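Local coordinates for protein mediator of RNA polymerase II transcription subunit 18 (Schizosaccharomyces pombe, PDB 3C0T) that serves as a subunit of the Mediator complex, the coactivator that conveys signals from gene-specific regulators to the RNA polymerase II transcription machinery, at residues A[8-13]-A[165-170]; A[20-25]-A[194-199]; A[140-145]-A[161-166]. All blocks are in the same frame, centred on the assembly; numbering follows the deposited sequence.

Contacts 1 and 3 meet on strand 165-173, whose residues Trp-165 and Ile-166 they share, and sew it to strand 2-10 on one side and to strand 136-146 on the other; their centres lie about 8 Å apart. Backbone hydrogen bonds carry contact 1, whereas contact 3, the most buried of the three, adds ring faces and a glutamine amide. Each has a bridging water, weakly held by the indole in contact 1 and joining both segments through three polar atoms in contact 3. Contact 2, farther from the chain's centre, joins the helical elements that follow strands 2-10 and 165-173 and relies on side-chain packing alone.

Contact 1 of 3, residues A[8-13]-A[165-170]; sequences GVVPSR and WILHVY
Val-10 and Trp-165 face each other as a hydrogen-bonded antiparallel pair, with Val-10 N giving to Trp-165 O at 2.7 Å and Trp-165 N returning a bond to Val-10 O. Two residues back along the first strand, Gly-8 and Leu-167 form the same kind of pair: Leu-167 N reaches Gly-8 O at 2.7 Å in a nearly straight bond whose donor stands above the carbonyl plane, and Gly-8 N closes the pair on Leu-167 O at 2.8 Å. The non-hydrogen-bonded pair Val-9 and Ile-166 lies between them, where Val-9 CA approaches Trp-165 O at 3.5 Å in a CA-H...O contact.

Side chains add a modest apolar layer on the face shared by Val-10, Trp-165 and Leu-167. Val-10 CG1 is anti to the backbone N (chi1 173°) and CG2 anti to the carbonyl carbon, and it is CG2 that meets Leu-167 CG at 4.1 Å, while Val-10 CB sits beside Trp-165 CB. Past the strand end, Ser-12 CA comes to the indole edge near CD1. A water bound to Ser-12 OG at 2.8 Å also lies in the plane of the indole, where Trp-165 NE1 gives it only a weak hydrogen bond.

The pairing is one seam of the Med18 beta barrel. Val-9 and Ile-166 project from the other face, where both pack on the chain of another protein. On the face of Trp-165, the indole stacks with Phe-15 at the start of helix 15-25; Leu-167 touches Cys-200, and Val-169 farther along strand 165-173 packs against Leu-189 and Val-192 of helix 179-196.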
loop_
_atom_site.group_PDB
_atom_site.type_symbol
_atom_site.label_atom_id
_atom_site.label_comp_id
_atom_site.label_asym_id
_atom_site.label_seq_id
_atom_site.Cartn_x
_atom_site.Cartn_y
_atom_site.Cartn_z
ATOM N N GLY A 8 -2.955 -6.258 -9.093
ATOM C CA GLY A 8 -3.567 -7.545 -9.357
ATOM C C GLY A 8 -4.153 -8.096 -8.070
ATOM O O GLY A 8 -3.825 -7.625 -6.974
ATOM N N VAL A 9 -5.015 -9.096 -8.186
ATOM C CA VAL A 9 -5.633 -9.684 -7.009
ATOM C C VAL A 9 -5.363 -11.192 -7.004
ATOM O O VAL A 9 -5.406 -11.844 -8.046
ATOM C CB VAL A 9 -7.163 -9.385 -7.003
ATOM C CG1 VAL A 9 -7.906 -10.389 -7.872
ATOM C CG2 VAL A 9 -7.690 -9.379 -5.595
ATOM N N VAL A 10 -5.056 -11.735 -5.831
ATOM C CA VAL A 10 -4.768 -13.160 -5.683
ATOM C C VAL A 10 -5.728 -13.774 -4.674
ATOM O O VAL A 10 -5.692 -13.432 -3.497
ATOM C CB VAL A 10 -3.330 -13.393 -5.164
ATOM C CG1 VAL A 10 -3.110 -14.869 -4.852
ATOM C CG2 VAL A 10 -2.322 -12.913 -6.194
ATOM N N PRO A 11 -6.604 -14.687 -5.124
ATOM C CA PRO A 11 -7.573 -15.345 -4.239
ATOM C C PRO A 11 -6.852 -16.082 -3.115
ATOM O O PRO A 11 -5.775 -16.633 -3.316
ATOM C CB PRO A 11 -8.298 -16.312 -5.175
ATOM C CG PRO A 11 -8.212 -15.621 -6.504
ATOM C CD PRO A 11 -6.790 -15.124 -6.518
ATOM N N SER A 12 -7.453 -16.096 -1.934
ATOM C CA SER A 12 -6.853 -16.763 -0.790
ATOM C C SER A 12 -6.463 -18.223 -1.063
ATOM O O SER A 12 -5.442 -18.710 -0.564
ATOM C CB SER A 12 -7.814 -16.697 0.398
ATOM O OG SER A 12 -7.154 -17.111 1.576
ATOM N N ARG A 13 -7.270 -18.927 -1.852
ATOM C CA ARG A 13 -6.973 -20.326 -2.163
ATOM C C ARG A 13 -5.705 -20.509 -2.996
ATOM O O ARG A 13 -5.078 -21.566 -2.949
ATOM C CB ARG A 13 -8.157 -20.989 -2.881
ATOM C CG ARG A 13 -8.856 -20.108 -3.914
ATOM C CD ARG A 13 -9.829 -20.925 -4.755
ATOM N NE ARG A 13 -9.114 -21.704 -5.761
ATOM C CZ ARG A 13 -8.819 -21.253 -6.978
ATOM N NH1 ARG A 13 -9.192 -20.028 -7.341
ATOM N NH2 ARG A 13 -8.129 -22.014 -7.823
ATOM N N TRP A 165 -5.719 -11.470 -1.610
ATOM C CA TRP A 165 -4.467 -10.779 -1.341
ATOM C C TRP A 165 -4.300 -9.823 -2.506
ATOM O O TRP A 165 -4.719 -10.126 -3.628
ATOM C CB TRP A 165 -3.293 -11.746 -1.314
ATOM C CG TRP A 165 -3.249 -12.604 -0.095
ATOM C CD1 TRP A 165 -3.997 -13.716 0.151
ATOM C CD2 TRP A 165 -2.414 -12.416 1.056
ATOM N NE1 TRP A 165 -3.681 -14.238 1.385
ATOM C CE2 TRP A 165 -2.714 -13.460 1.963
ATOM C CE3 TRP A 165 -1.444 -11.470 1.409
ATOM C CZ2 TRP A 165 -2.074 -13.588 3.205
ATOM C CZ3 TRP A 165 -0.803 -11.596 2.650
ATOM C CH2 TRP A 165 -1.125 -12.650 3.531
ATOM N N ILE A 166 -3.710 -8.666 -2.246
ATOM C CA ILE A 166 -3.498 -7.687 -3.300
ATOM C C ILE A 166 -2.055 -7.771 -3.768
ATOM O O ILE A 166 -1.133 -7.854 -2.949
ATOM C CB ILE A 166 -3.801 -6.254 -2.800
ATOM C CG1 ILE A 166 -5.292 -6.126 -2.486
ATOM C CG2 ILE A 166 -3.384 -5.216 -3.852
ATOM C CD1 ILE A 166 -5.688 -4.776 -1.937
ATOM N N LEU A 167 -1.869 -7.774 -5.086
ATOM C CA LEU A 167 -0.539 -7.824 -5.684
ATOM C C LEU A 167 -0.269 -6.444 -6.256
ATOM O O LEU A 167 -0.913 -6.039 -7.222
ATOM C CB LEU A 167 -0.481 -8.853 -6.817
ATOM C CG LEU A 167 0.517 -10.012 -6.690
ATOM C CD1 LEU A 167 0.653 -10.683 -8.040
ATOM C CD2 LEU A 167 1.882 -9.525 -6.242
ATOM N N HIS A 168 0.683 -5.726 -5.666
ATOM C CA HIS A 168 1.024 -4.377 -6.110
ATOM C C HIS A 168 2.471 -4.318 -6.596
ATOM O O HIS A 168 3.405 -4.559 -5.827
ATOM C CB HIS A 168 0.820 -3.393 -4.950
ATOM C CG HIS A 168 1.060 -1.958 -5.309
ATOM N ND1 HIS A 168 0.985 -0.940 -4.383
ATOM C CD2 HIS A 168 1.371 -1.368 -6.487
ATOM C CE1 HIS A 168 1.240 0.214 -4.974
ATOM N NE2 HIS A 168 1.479 -0.018 -6.250
ATOM N N VAL A 169 2.653 -4.009 -7.877
ATOM C CA VAL A 169 3.989 -3.911 -8.455
ATOM C C VAL A 169 4.262 -2.441 -8.747
ATOM O O VAL A 169 3.449 -1.769 -9.389
ATOM C CB VAL A 169 4.102 -4.721 -9.766
ATOM C CG1 VAL A 169 5.546 -4.703 -10.265
ATOM C CG2 VAL A 169 3.640 -6.160 -9.526
ATOM N N TYR A 170 5.401 -1.938 -8.287
ATOM C CA TYR A 170 5.700 -0.533 -8.493
ATOM C C TYR A 170 7.177 -0.190 -8.469
ATOM O O TYR A 170 8.022 -0.992 -8.075
ATOM C CB TYR A 170 5.007 0.314 -7.415
ATOM C CG TYR A 170 5.482 0.008 -6.004
ATOM C CD1 TYR A 170 4.960 -1.069 -5.284
ATOM C CD2 TYR A 170 6.492 0.766 -5.406
ATOM C CE1 TYR A 170 5.437 -1.387 -4.004
ATOM C CE2 TYR A 170 6.977 0.454 -4.135
ATOM C CZ TYR A 170 6.446 -0.627 -3.440
ATOM O OH TYR A 170 6.954 -0.966 -2.196
HETATM O O HOH W 1 -4.669 -17.167 2.883
#

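Contact 2 of 3, residues A[20-25]-A[194-199]; sequences NSLSKT and TLLSAF
Ser-21 lays its CB over one face of the Phe-199 ring, 3.5 Å from the centroid and 20° off the ring normal, in a close CH-pi contact displaced toward the CE2 side. With CG between its own backbone N and carbonyl carbon (chi1 50°), the phenylalanine ring turns back over its own segment, where Leu-196 O, which also accepts a hydrogen bond from Phe-199 N, lies against the opposite face. Ser-21 OG takes no polar partner across the contact: it is hydrogen-bonded to Ala-17 O, one turn back in its own helix.

Leu-22 comes to the ring's edge, its CD2 3.7 Å from Phe-199 CE1. The same methyl meets Leu-196 CD1 at 3.9 Å, the two leucine side chains crossing at about a right angle. This is how the end of helix 15-25 packs on the C-terminal part of helix 179-196 and the turn after it, on the flank of the Med18 barrel; Leu-22 touches Tyr-131, and Leu-195 Phe-133, of strand 118-133.

Thr-25 holds OG1 between its backbone N and carbonyl carbon (chi1 70°), and from there the hydroxyl donates to Ser-21 O at 3.2 Å. That carbonyl also accepts from Thr-25 N, the two donors approaching from opposite faces of its plane. Thr-25 OG1 also lies beside Leu-196 CD2, and Thr-25 CB meets Leu-195 CD2 at 4.1 Å.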
loop_
_atom_site.group_PDB
_atom_site.type_symbol
_atom_site.label_atom_id
_atom_site.label_comp_id
_atom_site.label_asym_id
_atom_site.label_seq_id
_atom_site.Cartn_x
_atom_site.Cartn_y
_atom_site.Cartn_z
ATOM N N ASN A 20 4.918 -19.257 -3.829
ATOM C CA ASN A 20 6.020 -20.123 -4.249
ATOM C C ASN A 20 6.494 -19.726 -5.654
ATOM O O ASN A 20 7.695 -19.744 -5.932
ATOM C CB ASN A 20 5.603 -21.596 -4.232
ATOM C CG ASN A 20 5.491 -22.159 -2.818
ATOM O OD1 ASN A 20 6.288 -21.819 -1.930
ATOM N ND2 ASN A 20 4.513 -23.039 -2.609
ATOM N N SER A 21 5.558 -19.366 -6.535
ATOM C CA SER A 21 5.928 -18.945 -7.888
ATOM C C SER A 21 6.761 -17.666 -7.808
ATOM O O SER A 21 7.744 -17.510 -8.535
ATOM C CB SER A 21 4.686 -18.678 -8.742
ATOM O OG SER A 21 3.999 -19.872 -9.052
ATOM N N LEU A 22 6.364 -16.755 -6.917
ATOM C CA LEU A 22 7.079 -15.503 -6.746
ATOM C C LEU A 22 8.476 -15.758 -6.192
ATOM O O LEU A 22 9.430 -15.048 -6.541
ATOM C CB LEU A 22 6.307 -14.567 -5.811
ATOM C CG LEU A 22 4.971 -13.985 -6.297
ATOM C CD1 LEU A 22 4.271 -13.278 -5.132
ATOM C CD2 LEU A 22 5.208 -13.009 -7.445
ATOM N N SER A 23 8.603 -16.768 -5.332
ATOM C CA SER A 23 9.900 -17.099 -4.738
ATOM C C SER A 23 10.791 -17.805 -5.741
ATOM O O SER A 23 12.015 -17.767 -5.637
ATOM C CB SER A 23 9.733 -17.995 -3.504
ATOM O OG SER A 23 9.292 -17.250 -2.384
ATOM N N LYS A 24 10.165 -18.459 -6.707
ATOM C CA LYS A 24 10.901 -19.177 -7.729
ATOM C C LYS A 24 11.407 -18.233 -8.820
ATOM O O LYS A 24 12.461 -18.476 -9.404
ATOM C CB LYS A 24 10.008 -20.257 -8.345
ATOM C CG LYS A 24 10.562 -20.898 -9.611
ATOM C CD LYS A 24 9.604 -21.960 -10.141
ATOM C CE LYS A 24 9.899 -22.330 -11.596
ATOM N NZ LYS A 24 9.586 -21.208 -12.542
ATOM N N THR A 25 10.673 -17.150 -9.081
ATOM C CA THR A 25 11.070 -16.221 -10.131
ATOM C C THR A 25 11.650 -14.874 -9.704
ATOM O O THR A 25 12.325 -14.223 -10.502
ATOM C CB THR A 25 9.894 -15.937 -11.092
ATOM O OG1 THR A 25 8.904 -15.149 -10.426
ATOM C CG2 THR A 25 9.257 -17.237 -11.549
ATOM N N THR A 194 5.177 -9.621 -17.626
ATOM C CA THR A 194 5.178 -10.879 -18.361
ATOM C C THR A 194 5.802 -11.979 -17.514
ATOM O O THR A 194 5.451 -13.150 -17.646
ATOM C CB THR A 194 5.912 -10.778 -19.748
ATOM O OG1 THR A 194 7.128 -11.534 -19.720
ATOM C CG2 THR A 194 6.209 -9.351 -20.093
ATOM N N LEU A 195 6.715 -11.611 -16.629
ATOM C CA LEU A 195 7.326 -12.617 -15.770
ATOM C C LEU A 195 6.285 -13.218 -14.801
ATOM O O LEU A 195 6.413 -14.374 -14.405
ATOM C CB LEU A 195 8.476 -12.010 -14.960
ATOM C CG LEU A 195 9.804 -12.769 -14.918
ATOM C CD1 LEU A 195 10.636 -12.253 -13.750
ATOM C CD2 LEU A 195 9.561 -14.246 -14.761
ATOM N N LEU A 196 5.261 -12.445 -14.438
ATOM C CA LEU A 196 4.228 -12.914 -13.503
ATOM C C LEU A 196 2.892 -13.243 -14.166
ATOM O O LEU A 196 1.943 -13.651 -13.488
ATOM C CB LEU A 196 3.948 -11.861 -12.416
ATOM C CG LEU A 196 5.063 -11.175 -11.623
ATOM C CD1 LEU A 196 4.442 -10.518 -10.402
ATOM C CD2 LEU A 196 6.127 -12.166 -11.204
ATOM N N SER A 197 2.819 -13.052 -15.480
ATOM C CA SER A 197 1.591 -13.298 -16.233
ATOM C C SER A 197 1.132 -14.746 -16.207
ATOM O O SER A 197 -0.029 -15.032 -16.485
ATOM C CB SER A 197 1.780 -12.867 -17.686
ATOM O OG SER A 197 2.828 -13.615 -18.288
ATOM N N ALA A 198 2.042 -15.660 -15.894
ATOM C CA ALA A 198 1.699 -17.078 -15.850
ATOM C C ALA A 198 0.828 -17.405 -14.645
ATOM O O ALA A 198 0.171 -18.446 -14.623
ATOM C CB ALA A 198 2.967 -17.931 -15.815
ATOM N N PHE A 199 0.818 -16.527 -13.645
ATOM C CA PHE A 199 0.016 -16.793 -12.457
ATOM C C PHE A 199 -0.729 -15.621 -11.837
ATOM O O PHE A 199 -1.246 -15.741 -10.735
ATOM C CB PHE A 199 0.870 -17.478 -11.388
ATOM C CG PHE A 199 2.170 -16.787 -11.110
ATOM C CD1 PHE A 199 2.212 -15.651 -10.310
ATOM C CD2 PHE A 199 3.357 -17.280 -11.651
ATOM C CE1 PHE A 199 3.420 -15.014 -10.050
ATOM C CE2 PHE A 199 4.569 -16.655 -11.403
ATOM C CZ PHE A 199 4.605 -15.519 -10.599
#

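Contact 3 of 3, residues A[140-145]-A[161-166]; sequences IYQTLI and EEQPWI
Gln-142 stretches its side chain across one face of the Trp-165 indole, on a pair of neighbouring antiparallel strands in the Med18 beta barrel. Its CG is anti to the backbone N (chi1 -152°) and the chain stays extended beyond it, running from the six-membered ring, whose centroid CB covers at 4.1 Å, toward the five-membered one. There NE2 stands 3.4 Å above the indole plane, nearest NE1, with the amide inclined about 30° to the ring. Trp-165 CE3 also comes up to the backbone of Tyr-141, and Trp-165 CB touches Ile-140 CG1 at 3.9 Å. An alanine in place of Trp-165 would probably leave the Gln-142 side chain without the flat surface beneath it, freer to turn, and open a gap beside the backbone of Tyr-141.

Tyr-141 and Ile-166 form the hydrogen-bonded pair that joins the strands, with bonds in both directions; Ile-166 N reaches Tyr-141 O at 2.7 Å. Their side chains lie on the sheet face away from the indole. Ile-166 CB rides over one face of the phenol, toward the CE1 and CZ side, and its CG2 meets Tyr-141 CE1 at 3.6 Å. On this face Tyr-141 and Thr-143 pack against the chain of another protein.

Before the second strand begins, Gln-163 turns its amide plane 77° from that of Gln-142. Its OE1 accepts from Met-159 N and Asn-160 N, which fixes the amide's orientation and directs NE2 to Thr-143 O at 2.9 Å. The same NE2 gives to a water that also accepts from Thr-143 N at 3.0 Å and donates to Pro-164 O at 3.1 Å.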
loop_
_atom_site.group_PDB
_atom_site.type_symbol
_atom_site.label_atom_id
_atom_site.label_comp_id
_atom_site.label_asym_id
_atom_site.label_seq_id
_atom_site.Cartn_x
_atom_site.Cartn_y
_atom_site.Cartn_z
ATOM N N ILE A 140 2.807 -8.406 -2.109
ATOM C CA ILE A 140 1.560 -9.160 -2.070
ATOM C C ILE A 140 1.110 -8.987 -0.623
ATOM O O ILE A 140 1.814 -9.375 0.312
ATOM C CB ILE A 140 1.767 -10.654 -2.457
ATOM C CG1 ILE A 140 0.418 -11.378 -2.466
ATOM C CG2 ILE A 140 2.759 -11.323 -1.528
ATOM C CD1 ILE A 140 0.471 -12.747 -3.135
ATOM N N TYR A 141 -0.055 -8.380 -0.433
ATOM C CA TYR A 141 -0.509 -8.093 0.922
ATOM C C TYR A 141 -1.999 -8.170 1.168
ATOM O O TYR A 141 -2.806 -8.301 0.252
ATOM C CB TYR A 141 -0.057 -6.686 1.323
ATOM C CG TYR A 141 -0.772 -5.583 0.563
ATOM C CD1 TYR A 141 -0.357 -5.198 -0.716
ATOM C CD2 TYR A 141 -1.870 -4.923 1.118
ATOM C CE1 TYR A 141 -1.013 -4.187 -1.418
ATOM C CE2 TYR A 141 -2.537 -3.909 0.421
ATOM C CZ TYR A 141 -2.103 -3.545 -0.846
ATOM O OH TYR A 141 -2.754 -2.534 -1.537
ATOM N N GLN A 142 -2.345 -8.039 2.441
ATOM C CA GLN A 142 -3.722 -8.069 2.883
ATOM C C GLN A 142 -3.886 -6.866 3.800
ATOM O O GLN A 142 -2.968 -6.536 4.555
ATOM C CB GLN A 142 -3.976 -9.362 3.651
ATOM C CG GLN A 142 -5.407 -9.840 3.578
ATOM C CD GLN A 142 -5.519 -11.309 3.881
ATOM O OE1 GLN A 142 -5.228 -11.753 5.003
ATOM N NE2 GLN A 142 -5.922 -12.087 2.878
ATOM N N THR A 143 -5.019 -6.177 3.728
ATOM C CA THR A 143 -5.187 -5.043 4.618
ATOM C C THR A 143 -6.084 -5.472 5.778
ATOM O O THR A 143 -7.193 -5.984 5.590
ATOM C CB THR A 143 -5.706 -3.772 3.867
ATOM O OG1 THR A 143 -7.074 -3.533 4.178
ATOM C CG2 THR A 143 -5.528 -3.925 2.386
ATOM N N LEU A 144 -5.547 -5.302 6.983
ATOM C CA LEU A 144 -6.217 -5.699 8.209
ATOM C C LEU A 144 -6.726 -4.548 9.062
ATOM O O LEU A 144 -6.440 -3.384 8.791
ATOM C CB LEU A 144 -5.261 -6.573 9.027
ATOM C CG LEU A 144 -5.119 -8.068 8.684
ATOM C CD1 LEU A 144 -5.781 -8.416 7.356
ATOM C CD2 LEU A 144 -3.640 -8.433 8.677
ATOM N N ILE A 145 -7.476 -4.893 10.103
ATOM C CA ILE A 145 -8.058 -3.924 11.023
ATOM C C ILE A 145 -7.643 -4.266 12.448
ATOM O O ILE A 145 -7.807 -5.402 12.886
ATOM C CB ILE A 145 -9.618 -3.959 10.946
ATOM C CG1 ILE A 145 -10.081 -3.697 9.511
ATOM C CG2 ILE A 145 -10.223 -2.922 11.882
ATOM C CD1 ILE A 145 -9.617 -2.366 8.968
ATOM N N GLU A 161 -13.984 -12.131 5.414
ATOM C CA GLU A 161 -13.456 -13.481 5.595
ATOM C C GLU A 161 -12.968 -14.163 4.317
ATOM O O GLU A 161 -12.214 -15.137 4.376
ATOM C CB GLU A 161 -14.506 -14.351 6.284
ATOM C CG GLU A 161 -14.863 -13.863 7.682
ATOM C CD GLU A 161 -16.032 -14.615 8.287
ATOM O OE1 GLU A 161 -16.420 -14.295 9.435
ATOM O OE2 GLU A 161 -16.564 -15.524 7.612
ATOM N N GLU A 162 -13.403 -13.657 3.169
ATOM C CA GLU A 162 -12.999 -14.212 1.881
ATOM C C GLU A 162 -12.190 -13.151 1.145
ATOM O O GLU A 162 -12.317 -12.959 -0.064
ATOM C CB GLU A 162 -14.233 -14.600 1.062
ATOM C CG GLU A 162 -15.042 -15.731 1.683
ATOM C CD GLU A 162 -14.196 -16.972 1.934
ATOM O OE1 GLU A 162 -13.773 -17.619 0.946
ATOM O OE2 GLU A 162 -13.944 -17.293 3.119
ATOM N N GLN A 163 -11.347 -12.473 1.908
ATOM C CA GLN A 163 -10.509 -11.399 1.403
ATOM C C GLN A 163 -9.346 -11.867 0.541
ATOM O O GLN A 163 -8.539 -12.690 0.969
ATOM C CB GLN A 163 -9.964 -10.618 2.590
ATOM C CG GLN A 163 -9.387 -9.281 2.245
ATOM C CD GLN A 163 -9.039 -8.503 3.488
ATOM O OE1 GLN A 163 -9.885 -8.301 4.349
ATOM N NE2 GLN A 163 -7.790 -8.068 3.591
ATOM N N PRO A 164 -9.246 -11.352 -0.692
ATOM C CA PRO A 164 -8.139 -11.759 -1.560
ATOM C C PRO A 164 -6.875 -10.987 -1.164
ATOM O O PRO A 164 -6.951 -9.982 -0.444
ATOM C CB PRO A 164 -8.624 -11.350 -2.943
ATOM C CG PRO A 164 -9.374 -10.082 -2.642
ATOM C CD PRO A 164 -10.175 -10.467 -1.415
ATOM N N TRP A 165 -5.719 -11.470 -1.610
ATOM C CA TRP A 165 -4.467 -10.779 -1.341
ATOM C C TRP A 165 -4.300 -9.823 -2.506
ATOM O O TRP A 165 -4.719 -10.126 -3.628
ATOM C CB TRP A 165 -3.293 -11.746 -1.314
ATOM C CG TRP A 165 -3.249 -12.604 -0.095
ATOM C CD1 TRP A 165 -3.997 -13.716 0.151
ATOM C CD2 TRP A 165 -2.414 -12.416 1.056
ATOM N NE1 TRP A 165 -3.681 -14.238 1.385
ATOM C CE2 TRP A 165 -2.714 -13.460 1.963
ATOM C CE3 TRP A 165 -1.444 -11.470 1.409
ATOM C CZ2 TRP A 165 -2.074 -13.588 3.205
ATOM C CZ3 TRP A 165 -0.803 -11.596 2.650
ATOM C CH2 TRP A 165 -1.125 -12.650 3.531
ATOM N N ILE A 166 -3.710 -8.666 -2.246
ATOM C CA ILE A 166 -3.498 -7.687 -3.300
ATOM C C ILE A 166 -2.055 -7.771 -3.768
ATOM O O ILE A 166 -1.133 -7.854 -2.949
ATOM C CB ILE A 166 -3.801 -6.254 -2.800
ATOM C CG1 ILE A 166 -5.292 -6.126 -2.486
ATOM C CG2 ILE A 166 -3.384 -5.216 -3.852
ATOM C CD1 ILE A 166 -5.688 -4.776 -1.937
HETATM O O HOH W 2 -6.397 -7.534 1.421
#